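Local coordinates for flagellar assembly protein FliH (Salmonella typhimurium, PDB 5B0O) that is needed for assembly and regrowth of the bacterial flagellum, acting in the cytoplasm in flagellar protein export, at residues D80-V85 against W98-D103; Q74-P79 against K112-E117. One frame throughout, in Å; residues are numbered along the deposited sequence.

Interaction 1 (D80-V85 against W98-D103); sequences DDLQRV and WRLRGD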
# COMPACT_ATOMS: atom_id res chain seq x y z
N ASP E 80 32.22 7.09 30.63
CA ASP E 80 33.45 6.49 30.11
C ASP E 80 34.09 7.22 28.93
O ASP E 80 35.31 7.21 28.77
CB ASP E 80 33.22 5.03 29.75
CG ASP E 80 33.03 4.16 30.96
OD1 ASP E 80 32.96 4.70 32.08
OD2 ASP E 80 32.95 2.92 30.79
N ASP E 81 33.26 7.83 28.08
CA ASP E 81 33.77 8.70 27.02
C ASP E 81 33.98 10.11 27.55
O ASP E 81 34.67 10.92 26.93
CB ASP E 81 32.79 8.77 25.85
CG ASP E 81 32.69 7.48 25.06
OD1 ASP E 81 33.73 6.88 24.73
OD2 ASP E 81 31.54 7.08 24.76
N LEU E 82 33.40 10.39 28.72
CA LEU E 82 33.31 11.77 29.23
C LEU E 82 34.64 12.48 29.43
O LEU E 82 34.86 13.55 28.86
CB LEU E 82 32.50 11.81 30.53
CG LEU E 82 32.31 13.19 31.16
CD1 LEU E 82 31.01 13.25 31.93
CD2 LEU E 82 33.47 13.54 32.06
N GLN E 83 35.51 11.91 30.25
CA GLN E 83 36.77 12.56 30.59
C GLN E 83 37.59 12.87 29.36
O GLN E 83 38.18 13.94 29.25
CB GLN E 83 37.60 11.68 31.54
CG GLN E 83 37.16 11.73 33.00
CD GLN E 83 38.19 11.10 33.93
OE1 GLN E 83 39.27 10.71 33.50
NE2 GLN E 83 37.85 11.00 35.21
N ARG E 84 37.63 11.92 28.43
CA ARG E 84 38.44 12.06 27.22
C ARG E 84 37.88 13.14 26.29
O ARG E 84 38.62 13.96 25.76
CB ARG E 84 38.55 10.71 26.52
CG ARG E 84 39.06 9.61 27.44
CD ARG E 84 39.19 8.27 26.74
NE ARG E 84 37.95 7.51 26.76
CZ ARG E 84 37.60 6.64 25.81
NH1 ARG E 84 38.41 6.44 24.78
NH2 ARG E 84 36.46 5.98 25.89
N VAL E 85 36.57 13.13 26.10
CA VAL E 85 35.90 14.15 25.29
C VAL E 85 36.07 15.51 25.95
O VAL E 85 36.36 16.50 25.29
CB VAL E 85 34.40 13.84 25.13
CG1 VAL E 85 33.67 15.02 24.52
CG2 VAL E 85 34.21 12.58 24.29
N TRP E 98 28.15 25.45 25.18
CA TRP E 98 27.55 24.19 25.60
C TRP E 98 28.14 23.75 26.94
O TRP E 98 29.25 24.15 27.28
CB TRP E 98 27.81 23.08 24.58
CG TRP E 98 27.11 23.25 23.28
CD1 TRP E 98 26.42 24.33 22.86
CD2 TRP E 98 27.05 22.29 22.21
NE1 TRP E 98 25.93 24.12 21.60
CE2 TRP E 98 26.30 22.88 21.18
CE3 TRP E 98 27.55 21.00 22.03
CZ2 TRP E 98 26.04 22.21 19.98
CZ3 TRP E 98 27.29 20.34 20.84
CH2 TRP E 98 26.54 20.95 19.83
N ARG E 99 27.39 22.94 27.68
CA ARG E 99 27.94 22.31 28.88
C ARG E 99 27.88 20.80 28.75
O ARG E 99 27.15 20.27 27.91
CB ARG E 99 27.24 22.80 30.15
CG ARG E 99 25.79 22.44 30.25
CD ARG E 99 25.11 23.31 31.29
NE ARG E 99 23.66 23.17 31.24
CZ ARG E 99 22.90 22.87 32.29
NH1 ARG E 99 23.44 22.69 33.49
NH2 ARG E 99 21.58 22.76 32.13
N LEU E 100 28.67 20.10 29.55
CA LEU E 100 28.80 18.66 29.43
C LEU E 100 28.43 17.92 30.71
O LEU E 100 28.72 18.38 31.82
CB LEU E 100 30.21 18.29 28.99
CG LEU E 100 30.39 16.86 28.49
CD1 LEU E 100 31.55 16.76 27.51
CD2 LEU E 100 30.58 15.90 29.64
N ARG E 101 27.79 16.78 30.54
CA ARG E 101 27.37 15.92 31.63
C ARG E 101 27.68 14.50 31.24
O ARG E 101 27.81 14.20 30.05
CB ARG E 101 25.86 16.02 31.83
CG ARG E 101 25.36 17.23 32.57
CD ARG E 101 23.85 17.13 32.68
NE ARG E 101 23.42 15.75 32.42
CZ ARG E 101 22.18 15.40 32.06
NH1 ARG E 101 21.24 16.32 31.90
NH2 ARG E 101 21.90 14.13 31.84
N GLY E 102 27.82 13.62 32.22
CA GLY E 102 27.77 12.20 31.91
C GLY E 102 26.33 11.74 31.91
O GLY E 102 25.54 12.13 32.77
N ASP E 103 25.98 10.90 30.94
CA ASP E 103 24.70 10.20 30.95
C ASP E 103 24.96 8.71 30.94
O ASP E 103 25.53 8.18 29.98
CB ASP E 103 23.82 10.61 29.77
CG ASP E 103 22.36 10.22 29.97
OD1 ASP E 103 21.61 11.01 30.57
OD2 ASP E 103 21.97 9.12 29.53

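Interaction 2 (Q74-P79 against K112-E117); sequences QLRVHP and KVSADE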
# COMPACT_ATOMS: atom_id res chain seq x y z
N GLN E 74 23.18 21.26 26.24
CA GLN E 74 24.05 20.39 27.01
C GLN E 74 24.34 19.10 26.24
O GLN E 74 23.43 18.42 25.79
CB GLN E 74 23.44 20.08 28.38
CG GLN E 74 22.48 18.90 28.41
CD GLN E 74 21.82 18.71 29.77
OE1 GLN E 74 20.86 17.94 29.92
NE2 GLN E 74 22.34 19.41 30.78
N LEU E 75 25.62 18.80 26.06
CA LEU E 75 26.06 17.55 25.43
C LEU E 75 26.22 16.48 26.50
O LEU E 75 26.75 16.75 27.57
CB LEU E 75 27.38 17.75 24.69
CG LEU E 75 28.16 16.52 24.23
CD1 LEU E 75 27.38 15.73 23.21
CD2 LEU E 75 29.51 16.92 23.65
N ARG E 76 25.73 15.28 26.20
CA ARG E 76 25.80 14.17 27.14
C ARG E 76 26.48 12.99 26.48
O ARG E 76 26.16 12.64 25.34
CB ARG E 76 24.40 13.74 27.58
CG ARG E 76 23.55 14.83 28.17
CD ARG E 76 22.13 14.33 28.36
NE ARG E 76 21.21 15.43 28.62
CZ ARG E 76 19.88 15.30 28.64
NH1 ARG E 76 19.34 14.11 28.42
NH2 ARG E 76 19.11 16.35 28.88
N VAL E 77 27.41 12.38 27.20
CA VAL E 77 28.04 11.16 26.75
C VAL E 77 28.17 10.22 27.95
O VAL E 77 28.01 10.64 29.09
CB VAL E 77 29.42 11.43 26.15
CG1 VAL E 77 29.94 10.17 25.49
CG2 VAL E 77 29.33 12.53 25.12
N HIS E 78 28.44 8.95 27.68
CA HIS E 78 28.67 7.98 28.74
C HIS E 78 29.87 8.42 29.56
O HIS E 78 30.90 8.83 28.99
CB HIS E 78 28.93 6.60 28.16
CG HIS E 78 28.85 5.49 29.16
ND1 HIS E 78 29.60 4.34 29.06
CD2 HIS E 78 28.09 5.35 30.28
CE1 HIS E 78 29.32 3.54 30.08
NE2 HIS E 78 28.41 4.13 30.83
N PRO E 79 29.77 8.34 30.89
CA PRO E 79 30.87 8.77 31.76
C PRO E 79 32.22 8.23 31.30
O PRO E 79 33.24 8.88 31.55
CB PRO E 79 30.48 8.16 33.11
CG PRO E 79 28.97 8.24 33.11
CD PRO E 79 28.54 8.06 31.65
N LYS E 112 24.17 12.81 22.81
CA LYS E 112 22.99 13.62 22.52
C LYS E 112 23.23 15.05 22.99
O LYS E 112 23.84 15.27 24.03
CB LYS E 112 21.74 13.07 23.21
CG LYS E 112 21.30 11.69 22.74
CD LYS E 112 19.97 11.32 23.39
CE LYS E 112 19.71 9.82 23.30
NZ LYS E 112 18.29 9.51 23.59
N VAL E 113 22.76 16.01 22.20
CA VAL E 113 22.78 17.42 22.60
C VAL E 113 21.36 17.85 22.90
O VAL E 113 20.47 17.71 22.07
CB VAL E 113 23.33 18.30 21.48
CG1 VAL E 113 23.47 19.72 21.96
CG2 VAL E 113 24.68 17.77 21.00
N SER E 114 21.14 18.39 24.09
CA SER E 114 19.79 18.76 24.51
C SER E 114 19.67 20.24 24.79
O SER E 114 20.50 20.81 25.50
CB SER E 114 19.40 17.96 25.75
OG SER E 114 19.96 16.67 25.71
N ALA E 115 18.64 20.87 24.24
CA ALA E 115 18.31 22.26 24.56
C ALA E 115 16.81 22.40 24.68
O ALA E 115 16.07 21.45 24.41
CB ALA E 115 18.85 23.19 23.50
N ASP E 116 16.35 23.58 25.06
CA ASP E 116 14.92 23.82 25.21
C ASP E 116 14.19 23.57 23.89
O ASP E 116 13.11 22.99 23.87
CB ASP E 116 14.64 25.24 25.72
CG ASP E 116 15.30 25.53 27.06
OD1 ASP E 116 15.61 24.56 27.80
OD2 ASP E 116 15.51 26.72 27.38
N GLU E 117 14.80 24.02 22.80
CA GLU E 117 14.19 23.92 21.47
C GLU E 117 14.02 22.48 21.01
O GLU E 117 13.04 22.14 20.35
CB GLU E 117 15.02 24.66 20.41
CG GLU E 117 15.47 26.07 20.78
CD GLU E 117 16.81 26.10 21.49
OE1 GLU E 117 17.18 25.10 22.13
OE2 GLU E 117 17.49 27.15 21.42

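Interaction 1 (D80-V85 against W98-D103)
Leu-82 meets Leu-100 and Gly-102 where helix 79-96 lies against strand 99-102, and Leu-82 and Leu-100 together carry most of the contact. The CB of Leu-82 leaves the helix toward the strand. CG stands anti to the backbone N (chi1 -179°), and this brings Leu-82 CG to 3.6 Å from Leu-100 CD2. At the tip, Leu-82 CD1 takes two kinds of neighbour. One is the methyl Leu-100 CD2, 3.5 Å from Leu-82 CD1. The other is the strand backbone, where Gly-102 N lies 3.2 Å from Leu-82 CD1. Because glycine has no side chain, the methyl lies directly on the main chain there. The two segment axes approach to 8.3 Å and run nearly antiparallel (149°), since the helix is the connection of a beta-alpha-beta unit: strand 74-77 leads into it, and strand 99-102 returns beside that strand and parallel to it. One helical turn on, the shorter, beta-branched Val-85 reaches the other Leu-100 methyl, with Val-85 CG1 4.1 Å from Leu-100 CD1. Val-85 also packs on Ile-56 and Ile-59 of helix 53-63, while Leu-100 also rests on Leu-93, further along helix 79-96. The charged residues lie beyond this apolar patch: Arg-84 NH2 forms a salt bridge with Asp-81 OD1 (3.1 Å), and the other carboxylate oxygen of Asp-81 accepts a hydrogen bond from Gly-109 N.

Interaction 2 (Q74-P79 against K112-E117)
Gln-74 pairs with Ser-114, and Arg-76 with Lys-112, through four backbone hydrogen bonds. In the first pair Gln-74 N donates to Ser-114 O (2.8 Å) and Ser-114 N to Gln-74 O (2.9 Å); in the second, Arg-76 N donates to Lys-112 O (2.9 Å) and Lys-112 N to Arg-76 O (3.2 Å). Leu-75 and Val-113 form the non-hydrogen-bonded pair between them, where CA-H...O contacts link Val-113 CA to Gln-74 O and Leu-75 CA to Lys-112 O.

Polar side chains gather on the face of Gln-74, Arg-76 and Ser-114. The long Arg-76 turns NE and NH2 side-on to a single acceptor, Gln-74 OE1, 2.8 Å from Arg-76 NE and 2.6 Å from Arg-76 NH2. This grip fixes the guanidinium plane. Ser-114 OG, on a short side chain, sits 3.1 Å above the guanidinium plane of Arg-76, over its centre, at an angle too poor for a hydrogen bond to Arg-76.

Apolar contact belongs to the opposite face, where Leu-75 CD1 lies 4.0 Å from Val-113 CG2; both branched aliphatic residues also touch helix 53-63. Such amphipathic antiparallel pairing joins the two central strands of a four-stranded mixed sheet, packed on helices in an alpha/beta domain in the C-terminal part of FliH.

Strand 74-77 ties the two contacts together, their centres about 9 Å apart. It pairs antiparallel with 112-114 in interaction 2 and parallel with 99-102, the strand that interaction 1 places against the helix. Probable hydrogen bonds join the parallel pair: Asp-103 N lies 2.8 Å from Val-77 O, and Leu-75 N lies 2.8 Å from Arg-99 O. Side chains meet too: Arg-101 NH1 of interaction 1 lies 2.6 Å from Gln-74 OE1 of interaction 2, and close to the like charge of Arg-76 at NE. Interaction 1 is nested within the loop that interaction 2 closes; in sequence the beta-alpha-beta unit precedes strand 112-114, which pairs with the other edge of 74-77.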